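Side-chain contacts in Glyco_hydro_cc domain-containing protein (Cryptococcus neoformans, PDB 6UBC), which probably binds beta-1,3-glucan oligosaccharides with a glycoside hydrolase family 128 (subgroup VII) domain: residues N346-V351 / V397-S402; T391-I396 / G433-T438; E370-D375 / P419-I424. All coordinates share one frame; numbering follows the deposited sequence.

Interaction 1: residues N346-V351 / V397-S402; sequences NSMDGV and VALFES
Leu399 reaches across from helix 386-402 and fits its CD1 methyl between Met348 and Val351 on the first turn of helix 348-362. Its CG lies anti to the backbone N (chi1 -170°), and the second torsion continues the extension, so that CD1 is carried outward as the foremost atom of the chain. There Leu399 CD1 meets Met348 SD at 3.8 Å and Val351 CG1 at 4.0 Å. With both of these neighbours it is a sliding contact: the leucine passes alongside each of them, pointing the opposite way, instead of meeting it head-on.

Met348 takes a different course. Its CG leaves beside the backbone N, and two further bends, at chi2 and chi3 (99°), fold the thioether back so that the flank of the sulfur, and not the terminal methyl, is offered to Leu399. The methyl is left to turn toward Phe392 on the same opposing helix. Val351 directs its CB toward helix 386-402, and its CG1 serves Leu399 and also Phe400, whose CE1 lies 4.0 Å from Val351 CG1. Valine and phenylalanine cross at about a right angle, and the methyl comes to the ring obliquely. Phe400 starts out to one side, and its ring comes closest through CE1; that ring also meets Tyr409 of strand 406-411.

Ser347 occupies the N-cap position of helix 348-362, and its carbonyl O accepts Val351 N at 3.2 Å. Between the two segments themselves all the touching groups are methyls, a thioether and an aromatic CH. Such a contact depends on shape and on the exclusion of water, with no directional bond across it to fix the exact rotation of any one group.

Interaction 2: residues T391-I396 / G433-T438; sequences TFINDI and GQTYLT
Ile393 overlaps Thr435 and Tyr436 with its CG2 methyl, which stands anti to the backbone N and extends from helix 386-402 toward helix 431-441. Ile393 CG2 lies 3.6 Å from Tyr436 CA and 3.7 Å from Thr435 CG2, so it settles against helix backbone as well as side chain. Relative to the tyrosine ring it sits at the edge, near the ring plane. Such closeness suits two nearly parallel helices: the short segments approach to 9.1 Å between axes, with a crossing angle of -21°.

Thr435 answers with its own methyl. With OG1 beside the backbone N (chi1 -63°), CG2 is anti to that N and faces Ile393 and Asn394, while the hydroxyl hydrogen-bonds with Asn390 and the carbonyl of Glu431. Asn394 crosses the threonine at about a right angle, its amide oxygen OD1 lying 3.5 Å from Thr435 CG2. A water that donates to Thr435 O at 2.9 Å also lies 2.5 Å from Asn394 OD1, a suspiciously short separation, so the polar bridge it suggests at the exposed margin is doubtful in detail.

Tyr436 sends its ring inward, where its hydroxyl hydrogen-bonds with Gly205 O of strand 204-207 and its ring meets Tyr411 of strand 406-411. Ile393 also touches Trp421 in the loop that leads away from strand 406-411. Helix 431-441, the last of the fold, thus packs along helix 386-402, which in turn bears Phe392 and Ile396 against helix 348-362 and strand 366-375.

Interaction 3: residues E370-D375 / P419-I424; sequences EFACVD and PEWDMI
The extended backbone around Ala372, in strand 366-375, runs past Trp421 with the two CA atoms 7.6 Å apart. The opposing segment is compact: residues 419-421 have helical backbone angles without the regular bonds of a helix, and Asp422 N closes a turn onto Pro419 O at 3.1 Å. The loop then leads on to strand 424-425.

From this turn Trp421 makes every contact from the 419-424 side. Its CG is anti to the backbone N (chi1 -172°), and chi2 near -90° turns the indole plane across the CA-CB-CG plane, so that one face of the six-membered ring lies over the strand's main chain. Ala372 CA makes a CH-pi contact, 3.9 Å from the ring centroid and 28° off its normal. Over the same face, toward the rim, Cys373 N comes within 3.5 Å of Trp421 CZ3. Flanking groups complete the seat: Ala372 CB rests 3.8 Å from CE2 of the indole, and Cys373 CB 3.7 Å from its CZ3. Cys373 SG is used in the disulfide with Cys383. Phe371 crosses the indole at about a right angle, bringing CE1 to the edge of the tryptophan, in its plane and 4.0 Å from CH2.

The indole is pinned by more than packing, because its NE1 hydrogen-bonds with Ser412 O and its ring stacks with Tyr411. Strand 366-375 lies between parallel strands 339-345 and 406-411 of a barrel-like sheet, consistent with the (beta/alpha)8 fold of such glycoside hydrolases. The loop bearing Trp421, which leaves strand 406-411, therefore folds back over the neighbouring strand, and helix 386-402 also covers that strand.

Helix 386-402 serves both interaction 1 and interaction 2, whose centres lie 11 Å apart; Val351 CG2 packs on Ile396 CD1 at 3.7 Å where they meet. Phe392 leads on to interaction 3, its CE2 lying 3.6 Å from Cys373 N. Phe371 is the other junction: its CZ is 3.6 Å from Tyr436 CE1 of interaction 2, and its CD2 is 3.8 Å from Phe400 CE2 of interaction 1. Side chains of separate helices thus converge on one strand, a worked case of layered alpha/beta packing. Within 370-375, Glu370 hydrogen-bonds to Trp225 and lies close to Glu273, a pairing of acids reminiscent of related glycoside hydrolases, so this region may face the sugar-binding cleft.

Interaction 1: residues N346-V351 / V397-S402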
loop_
_atom_site.group_PDB
_atom_site.type_symbol
_atom_site.label_atom_id
_atom_site.label_comp_id
_atom_site.label_asym_id
_atom_site.label_seq_id
_atom_site.Cartn_x
_atom_site.Cartn_y
_atom_site.Cartn_z
ATOM N N ASN A 346 -10.973 -12.898 1.810
ATOM C CA ASN A 346 -12.390 -12.817 1.454
ATOM C C ASN A 346 -13.275 -12.811 2.688
ATOM O O ASN A 346 -14.482 -12.968 2.503
ATOM C CB ASN A 346 -12.826 -13.923 0.507
ATOM C CG ASN A 346 -12.891 -15.290 1.148
ATOM O OD1 ASN A 346 -12.459 -15.476 2.283
ATOM N ND2 ASN A 346 -13.392 -16.254 0.401
ATOM N N SER A 347 -12.730 -12.520 3.847
ATOM C CA SER A 347 -13.455 -12.497 5.135
ATOM C C SER A 347 -12.705 -11.585 6.112
ATOM O O SER A 347 -11.459 -11.392 5.982
ATOM C CB SER A 347 -13.626 -13.903 5.680
ATOM O OG SER A 347 -12.467 -14.384 6.283
ATOM N N MET A 348 -13.448 -10.942 6.993
ATOM C CA MET A 348 -12.844 -10.067 8.012
ATOM C C MET A 348 -11.923 -10.879 8.934
ATOM O O MET A 348 -10.959 -10.298 9.406
ATOM C CB MET A 348 -13.936 -9.316 8.768
ATOM C CG MET A 348 -14.716 -8.301 7.890
ATOM S SD MET A 348 -13.646 -7.197 6.895
ATOM C CE MET A 348 -13.684 -8.025 5.293
ATOM N N ASP A 349 -12.180 -12.169 9.171
ATOM C CA ASP A 349 -11.260 -13.035 9.971
ATOM C C ASP A 349 -9.849 -13.039 9.365
ATOM O O ASP A 349 -8.878 -12.862 10.106
ATOM C CB ASP A 349 -11.753 -14.475 10.080
ATOM C CG ASP A 349 -12.870 -14.695 11.104
ATOM O OD1 ASP A 349 -13.183 -13.761 11.883
ATOM O OD2 ASP A 349 -13.453 -15.814 11.096
ATOM N N GLY A 350 -9.762 -13.128 8.049
ATOM C CA GLY A 350 -8.466 -13.126 7.322
ATOM C C GLY A 350 -7.793 -11.769 7.397
ATOM O O GLY A 350 -6.569 -11.712 7.543
ATOM N N VAL A 351 -8.580 -10.697 7.241
ATOM C CA VAL A 351 -8.089 -9.318 7.371
ATOM C C VAL A 351 -7.449 -9.202 8.765
ATOM O O VAL A 351 -6.360 -8.670 8.887
ATOM C CB VAL A 351 -9.217 -8.295 7.153
ATOM C CG1 VAL A 351 -8.702 -6.892 7.372
ATOM C CG2 VAL A 351 -9.863 -8.421 5.746
ATOM N N VAL A 397 -13.828 -1.486 5.060
ATOM C CA VAL A 397 -13.702 -0.020 5.310
ATOM C C VAL A 397 -14.120 0.286 6.757
ATOM O O VAL A 397 -13.320 0.952 7.476
ATOM C CB VAL A 397 -14.471 0.792 4.269
ATOM C CG1 VAL A 397 -14.641 2.245 4.753
ATOM C CG2 VAL A 397 -13.791 0.724 2.888
ATOM N N ALA A 398 -15.214 -0.306 7.233
ATOM C CA ALA A 398 -15.642 -0.195 8.646
ATOM C C ALA A 398 -14.598 -0.731 9.627
ATOM O O ALA A 398 -14.298 -0.016 10.634
ATOM C CB ALA A 398 -16.962 -0.860 8.833
ATOM N N LEU A 399 -14.032 -1.900 9.355
ATOM C CA LEU A 399 -12.965 -2.488 10.160
ATOM C C LEU A 399 -11.792 -1.521 10.212
ATOM O O LEU A 399 -11.271 -1.273 11.310
ATOM C CB LEU A 399 -12.534 -3.815 9.534
ATOM C CG LEU A 399 -11.604 -4.670 10.378
ATOM C CD1 LEU A 399 -11.663 -6.102 9.911
ATOM C CD2 LEU A 399 -10.151 -4.213 10.287
ATOM N N PHE A 400 -11.267 -1.082 9.070
ATOM C CA PHE A 400 -10.053 -0.250 9.052
ATOM C C PHE A 400 -10.317 1.057 9.834
ATOM O O PHE A 400 -9.453 1.452 10.618
ATOM C CB PHE A 400 -9.611 0.081 7.630
ATOM C CG PHE A 400 -9.036 -1.054 6.834
ATOM C CD1 PHE A 400 -8.391 -2.131 7.408
ATOM C CD2 PHE A 400 -9.170 -1.055 5.462
ATOM C CE1 PHE A 400 -7.794 -3.110 6.624
ATOM C CE2 PHE A 400 -8.621 -2.052 4.685
ATOM C CZ PHE A 400 -7.882 -3.057 5.246
ATOM N N GLU A 401 -11.455 1.694 9.594
ATOM C CA GLU A 401 -11.735 2.987 10.276
ATOM C C GLU A 401 -11.730 2.752 11.801
ATOM O O GLU A 401 -11.237 3.598 12.570
ATOM C CB GLU A 401 -13.037 3.576 9.732
ATOM C CG GLU A 401 -12.904 4.114 8.336
ATOM C CD GLU A 401 -11.965 5.300 8.141
ATOM O OE1 GLU A 401 -11.545 5.940 9.167
ATOM O OE2 GLU A 401 -11.640 5.619 6.951
ATOM N N SER A 402 -12.226 1.618 12.256
ATOM C CA SER A 402 -12.409 1.405 13.714
ATOM C C SER A 402 -11.107 0.883 14.341
ATOM O O SER A 402 -10.964 0.896 15.560
ATOM C CB SER A 402 -13.595 0.528 13.962
ATOM O OG SER A 402 -13.240 -0.776 13.616
#

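Interaction 2: residues T391-I396 / G433-T438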
loop_
_atom_site.group_PDB
_atom_site.type_symbol
_atom_site.label_atom_id
_atom_site.label_comp_id
_atom_site.label_asym_id
_atom_site.label_seq_id
_atom_site.Cartn_x
_atom_site.Cartn_y
_atom_site.Cartn_z
ATOM N N THR A 391 -20.109 -6.394 -0.082
ATOM C CA THR A 391 -20.119 -6.703 1.369
ATOM C C THR A 391 -18.710 -6.597 1.949
ATOM O O THR A 391 -18.506 -5.946 3.020
ATOM C CB THR A 391 -20.722 -8.067 1.668
ATOM O OG1 THR A 391 -22.046 -8.061 1.132
ATOM C CG2 THR A 391 -20.674 -8.341 3.143
ATOM N N PHE A 392 -17.761 -7.139 1.212
ATOM C CA PHE A 392 -16.334 -7.094 1.579
ATOM C C PHE A 392 -15.866 -5.653 1.683
ATOM O O PHE A 392 -15.195 -5.353 2.664
ATOM C CB PHE A 392 -15.497 -7.900 0.593
ATOM C CG PHE A 392 -14.051 -7.938 0.959
ATOM C CD1 PHE A 392 -13.591 -8.896 1.836
ATOM C CD2 PHE A 392 -13.140 -7.077 0.341
ATOM C CE1 PHE A 392 -12.236 -9.009 2.098
ATOM C CE2 PHE A 392 -11.796 -7.169 0.612
ATOM C CZ PHE A 392 -11.349 -8.104 1.541
ATOM N N ILE A 393 -16.129 -4.835 0.664
ATOM C CA ILE A 393 -15.624 -3.437 0.654
ATOM C C ILE A 393 -16.253 -2.727 1.864
ATOM O O ILE A 393 -15.537 -2.014 2.582
ATOM C CB ILE A 393 -15.970 -2.734 -0.684
ATOM C CG1 ILE A 393 -15.135 -3.277 -1.861
ATOM C CG2 ILE A 393 -15.768 -1.252 -0.513
ATOM C CD1 ILE A 393 -15.717 -2.972 -3.235
ATOM N N ASN A 394 -17.551 -2.894 2.074
ATOM C CA ASN A 394 -18.277 -2.159 3.160
ATOM C C ASN A 394 -17.717 -2.598 4.517
ATOM O O ASN A 394 -17.335 -1.706 5.334
ATOM C CB ASN A 394 -19.775 -2.399 3.047
ATOM C CG ASN A 394 -20.378 -1.603 1.903
ATOM O OD1 ASN A 394 -20.021 -0.434 1.689
ATOM N ND2 ASN A 394 -21.387 -2.175 1.264
ATOM N N ASP A 395 -17.507 -3.916 4.672
ATOM C CA ASP A 395 -16.994 -4.529 5.901
ATOM C C ASP A 395 -15.571 -4.054 6.176
ATOM O O ASP A 395 -15.237 -3.761 7.344
ATOM C CB ASP A 395 -17.032 -6.050 5.872
ATOM C CG ASP A 395 -18.411 -6.701 6.025
ATOM O OD1 ASP A 395 -19.352 -5.998 6.364
ATOM O OD2 ASP A 395 -18.510 -7.909 5.790
ATOM N N ILE A 396 -14.685 -4.091 5.181
ATOM C CA ILE A 396 -13.253 -3.845 5.427
ATOM C C ILE A 396 -13.068 -2.349 5.721
ATOM O O ILE A 396 -12.188 -1.970 6.541
ATOM C CB ILE A 396 -12.365 -4.385 4.262
ATOM C CG1 ILE A 396 -10.963 -4.667 4.817
ATOM C CG2 ILE A 396 -12.333 -3.467 3.045
ATOM C CD1 ILE A 396 -9.997 -5.281 3.805
ATOM N N GLY A 433 -16.140 0.452 -7.568
ATOM C CA GLY A 433 -15.594 1.803 -7.317
ATOM C C GLY A 433 -16.557 2.656 -6.491
ATOM O O GLY A 433 -16.129 3.360 -5.497
ATOM N N GLN A 434 -17.830 2.629 -6.872
ATOM C CA GLN A 434 -18.892 3.382 -6.153
ATOM C C GLN A 434 -19.094 2.839 -4.743
ATOM O O GLN A 434 -19.345 3.644 -3.861
ATOM C CB GLN A 434 -20.188 3.269 -6.952
ATOM C CG GLN A 434 -20.087 3.959 -8.277
ATOM C CD GLN A 434 -21.355 3.799 -9.089
ATOM O OE1 GLN A 434 -22.474 3.849 -8.542
ATOM N NE2 GLN A 434 -21.152 3.716 -10.409
ATOM N N THR A 435 -18.999 1.527 -4.527
ATOM C CA THR A 435 -19.190 0.968 -3.172
ATOM C C THR A 435 -18.034 1.510 -2.311
ATOM O O THR A 435 -18.272 1.914 -1.171
ATOM C CB THR A 435 -19.162 -0.562 -3.122
ATOM O OG1 THR A 435 -20.264 -1.032 -3.908
ATOM C CG2 THR A 435 -19.274 -1.072 -1.704
ATOM N N TYR A 436 -16.811 1.513 -2.838
ATOM C CA TYR A 436 -15.693 2.041 -2.026
ATOM C C TYR A 436 -15.957 3.527 -1.727
ATOM O O TYR A 436 -15.793 3.959 -0.577
ATOM C CB TYR A 436 -14.354 1.936 -2.768
ATOM C CG TYR A 436 -13.160 2.396 -1.973
ATOM C CD1 TYR A 436 -12.766 1.735 -0.829
ATOM C CD2 TYR A 436 -12.312 3.380 -2.471
ATOM C CE1 TYR A 436 -11.615 2.093 -0.160
ATOM C CE2 TYR A 436 -11.170 3.770 -1.790
ATOM C CZ TYR A 436 -10.814 3.125 -0.621
ATOM O OH TYR A 436 -9.657 3.451 0.062
ATOM N N LEU A 437 -16.319 4.291 -2.754
ATOM C CA LEU A 437 -16.519 5.763 -2.589
ATOM C C LEU A 437 -17.591 5.984 -1.513
ATOM O O LEU A 437 -17.394 6.850 -0.642
ATOM C CB LEU A 437 -16.824 6.444 -3.911
ATOM C CG LEU A 437 -17.160 7.960 -3.852
ATOM C CD1 LEU A 437 -16.096 8.722 -3.143
ATOM C CD2 LEU A 437 -17.444 8.533 -5.239
ATOM N N THR A 438 -18.710 5.301 -1.592
ATOM C CA THR A 438 -19.808 5.466 -0.622
ATOM C C THR A 438 -19.351 5.098 0.775
ATOM O O THR A 438 -19.647 5.844 1.695
ATOM C CB THR A 438 -21.029 4.637 -1.019
ATOM O OG1 THR A 438 -21.456 5.116 -2.294
ATOM C CG2 THR A 438 -22.121 4.796 -0.002
HETATM O O HOH W 1 -20.764 1.461 0.202
#

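Interaction 3: residues E370-D375 / P419-I424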
loop_
_atom_site.group_PDB
_atom_site.type_symbol
_atom_site.label_atom_id
_atom_site.label_comp_id
_atom_site.label_asym_id
_atom_site.label_seq_id
_atom_site.Cartn_x
_atom_site.Cartn_y
_atom_site.Cartn_z
ATOM N N GLU A 370 -2.523 -1.926 -0.366
ATOM C CA GLU A 370 -3.364 -2.596 -1.388
ATOM C C GLU A 370 -4.285 -3.530 -0.635
ATOM O O GLU A 370 -3.769 -4.338 0.176
ATOM C CB GLU A 370 -2.537 -3.414 -2.382
ATOM C CG GLU A 370 -1.652 -2.616 -3.283
ATOM C CD GLU A 370 -0.734 -3.382 -4.187
ATOM O OE1 GLU A 370 -0.905 -4.636 -4.319
ATOM O OE2 GLU A 370 0.201 -2.727 -4.760
ATOM N N PHE A 371 -5.580 -3.440 -0.813
ATOM C CA PHE A 371 -6.459 -4.560 -0.429
ATOM C C PHE A 371 -7.369 -4.949 -1.571
ATOM O O PHE A 371 -7.654 -4.124 -2.436
ATOM C CB PHE A 371 -7.317 -4.240 0.781
ATOM C CG PHE A 371 -8.400 -3.215 0.626
ATOM C CD1 PHE A 371 -9.653 -3.585 0.159
ATOM C CD2 PHE A 371 -8.160 -1.885 0.927
ATOM C CE1 PHE A 371 -10.637 -2.621 -0.010
ATOM C CE2 PHE A 371 -9.122 -0.919 0.708
ATOM C CZ PHE A 371 -10.362 -1.304 0.261
ATOM N N ALA A 372 -7.729 -6.221 -1.572
ATOM C CA ALA A 372 -8.622 -6.818 -2.579
ATOM C C ALA A 372 -9.352 -8.007 -2.011
ATOM O O ALA A 372 -8.788 -8.688 -1.168
ATOM C CB ALA A 372 -7.868 -7.163 -3.826
ATOM N N CYS A 373 -10.559 -8.271 -2.530
ATOM C CA CYS A 373 -11.343 -9.482 -2.201
ATOM C C CYS A 373 -10.728 -10.651 -2.972
ATOM O O CYS A 373 -10.900 -10.725 -4.216
ATOM C CB CYS A 373 -12.803 -9.299 -2.550
ATOM S SG CYS A 373 -13.893 -10.557 -1.825
ATOM N N VAL A 374 -10.087 -11.559 -2.273
ATOM C CA VAL A 374 -9.440 -12.765 -2.843
ATOM C C VAL A 374 -9.660 -13.907 -1.862
ATOM O O VAL A 374 -9.328 -13.755 -0.681
ATOM C CB VAL A 374 -7.945 -12.555 -3.091
ATOM C CG1 VAL A 374 -7.266 -13.784 -3.631
ATOM C CG2 VAL A 374 -7.641 -11.361 -3.964
ATOM N N ASP A 375 -10.073 -15.062 -2.361
ATOM C CA ASP A 375 -10.095 -16.302 -1.542
ATOM C C ASP A 375 -8.709 -16.929 -1.592
ATOM O O ASP A 375 -8.336 -17.510 -2.621
ATOM C CB ASP A 375 -11.233 -17.194 -2.022
ATOM C CG ASP A 375 -11.278 -18.471 -1.220
ATOM O OD1 ASP A 375 -10.456 -18.621 -0.311
ATOM O OD2 ASP A 375 -12.116 -19.296 -1.558
ATOM N N PRO A 419 -12.416 -8.791 -13.041
ATOM C CA PRO A 419 -12.995 -7.633 -13.689
ATOM C C PRO A 419 -14.022 -6.885 -12.804
ATOM O O PRO A 419 -14.112 -5.669 -12.869
ATOM C CB PRO A 419 -13.737 -8.252 -14.868
ATOM C CG PRO A 419 -13.000 -9.529 -15.143
ATOM C CD PRO A 419 -12.641 -10.054 -13.778
ATOM N N GLU A 420 -14.710 -7.634 -11.945
ATOM C CA GLU A 420 -15.707 -7.086 -10.996
ATOM C C GLU A 420 -15.001 -6.217 -9.927
ATOM O O GLU A 420 -15.609 -5.271 -9.432
ATOM C CB GLU A 420 -16.559 -8.198 -10.391
ATOM C CG GLU A 420 -17.405 -8.943 -11.397
ATOM C CD GLU A 420 -16.806 -10.227 -11.961
ATOM O OE1 GLU A 420 -15.591 -10.429 -11.836
ATOM O OE2 GLU A 420 -17.584 -11.002 -12.505
ATOM N N TRP A 421 -13.748 -6.505 -9.620
ATOM C CA TRP A 421 -12.957 -5.691 -8.674
ATOM C C TRP A 421 -12.508 -4.366 -9.334
ATOM O O TRP A 421 -12.294 -3.353 -8.605
ATOM C CB TRP A 421 -11.776 -6.537 -8.154
ATOM C CG TRP A 421 -11.052 -5.820 -7.040
ATOM C CD1 TRP A 421 -10.009 -4.977 -7.158
ATOM C CD2 TRP A 421 -11.549 -5.636 -5.707
ATOM N NE1 TRP A 421 -9.692 -4.419 -5.949
ATOM C CE2 TRP A 421 -10.642 -4.797 -5.037
ATOM C CE3 TRP A 421 -12.617 -6.180 -4.976
ATOM C CZ2 TRP A 421 -10.814 -4.381 -3.717
ATOM C CZ3 TRP A 421 -12.777 -5.801 -3.650
ATOM C CH2 TRP A 421 -11.878 -4.919 -3.015
ATOM N N ASP A 422 -12.410 -4.282 -10.667
ATOM C CA ASP A 422 -11.945 -3.028 -11.313
ATOM C C ASP A 422 -12.729 -1.833 -10.736
ATOM O O ASP A 422 -13.969 -1.920 -10.650
ATOM C CB ASP A 422 -12.108 -3.054 -12.840
ATOM C CG ASP A 422 -11.150 -3.913 -13.652
ATOM O OD1 ASP A 422 -10.135 -4.298 -13.124
ATOM O OD2 ASP A 422 -11.511 -4.221 -14.805
ATOM N N MET A 423 -12.016 -0.786 -10.311
ATOM C CA MET A 423 -12.656 0.457 -9.822
ATOM C C MET A 423 -13.105 1.303 -11.019
ATOM O O MET A 423 -14.098 2.017 -10.870
ATOM C CB MET A 423 -11.662 1.231 -8.951
ATOM C CG MET A 423 -12.163 2.625 -8.501
ATOM S SD MET A 423 -11.012 3.148 -7.156
ATOM C CE MET A 423 -11.830 2.399 -5.757
ATOM N N ILE A 424 -12.317 1.299 -12.101
ATOM C CA ILE A 424 -12.539 2.112 -13.333
ATOM C C ILE A 424 -12.670 1.170 -14.527
ATOM O O ILE A 424 -11.881 0.191 -14.647
ATOM C CB ILE A 424 -11.429 3.164 -13.537
ATOM C CG1 ILE A 424 -11.160 4.049 -12.310
ATOM C CG2 ILE A 424 -11.748 3.997 -14.780
ATOM C CD1 ILE A 424 -12.303 4.986 -11.937
#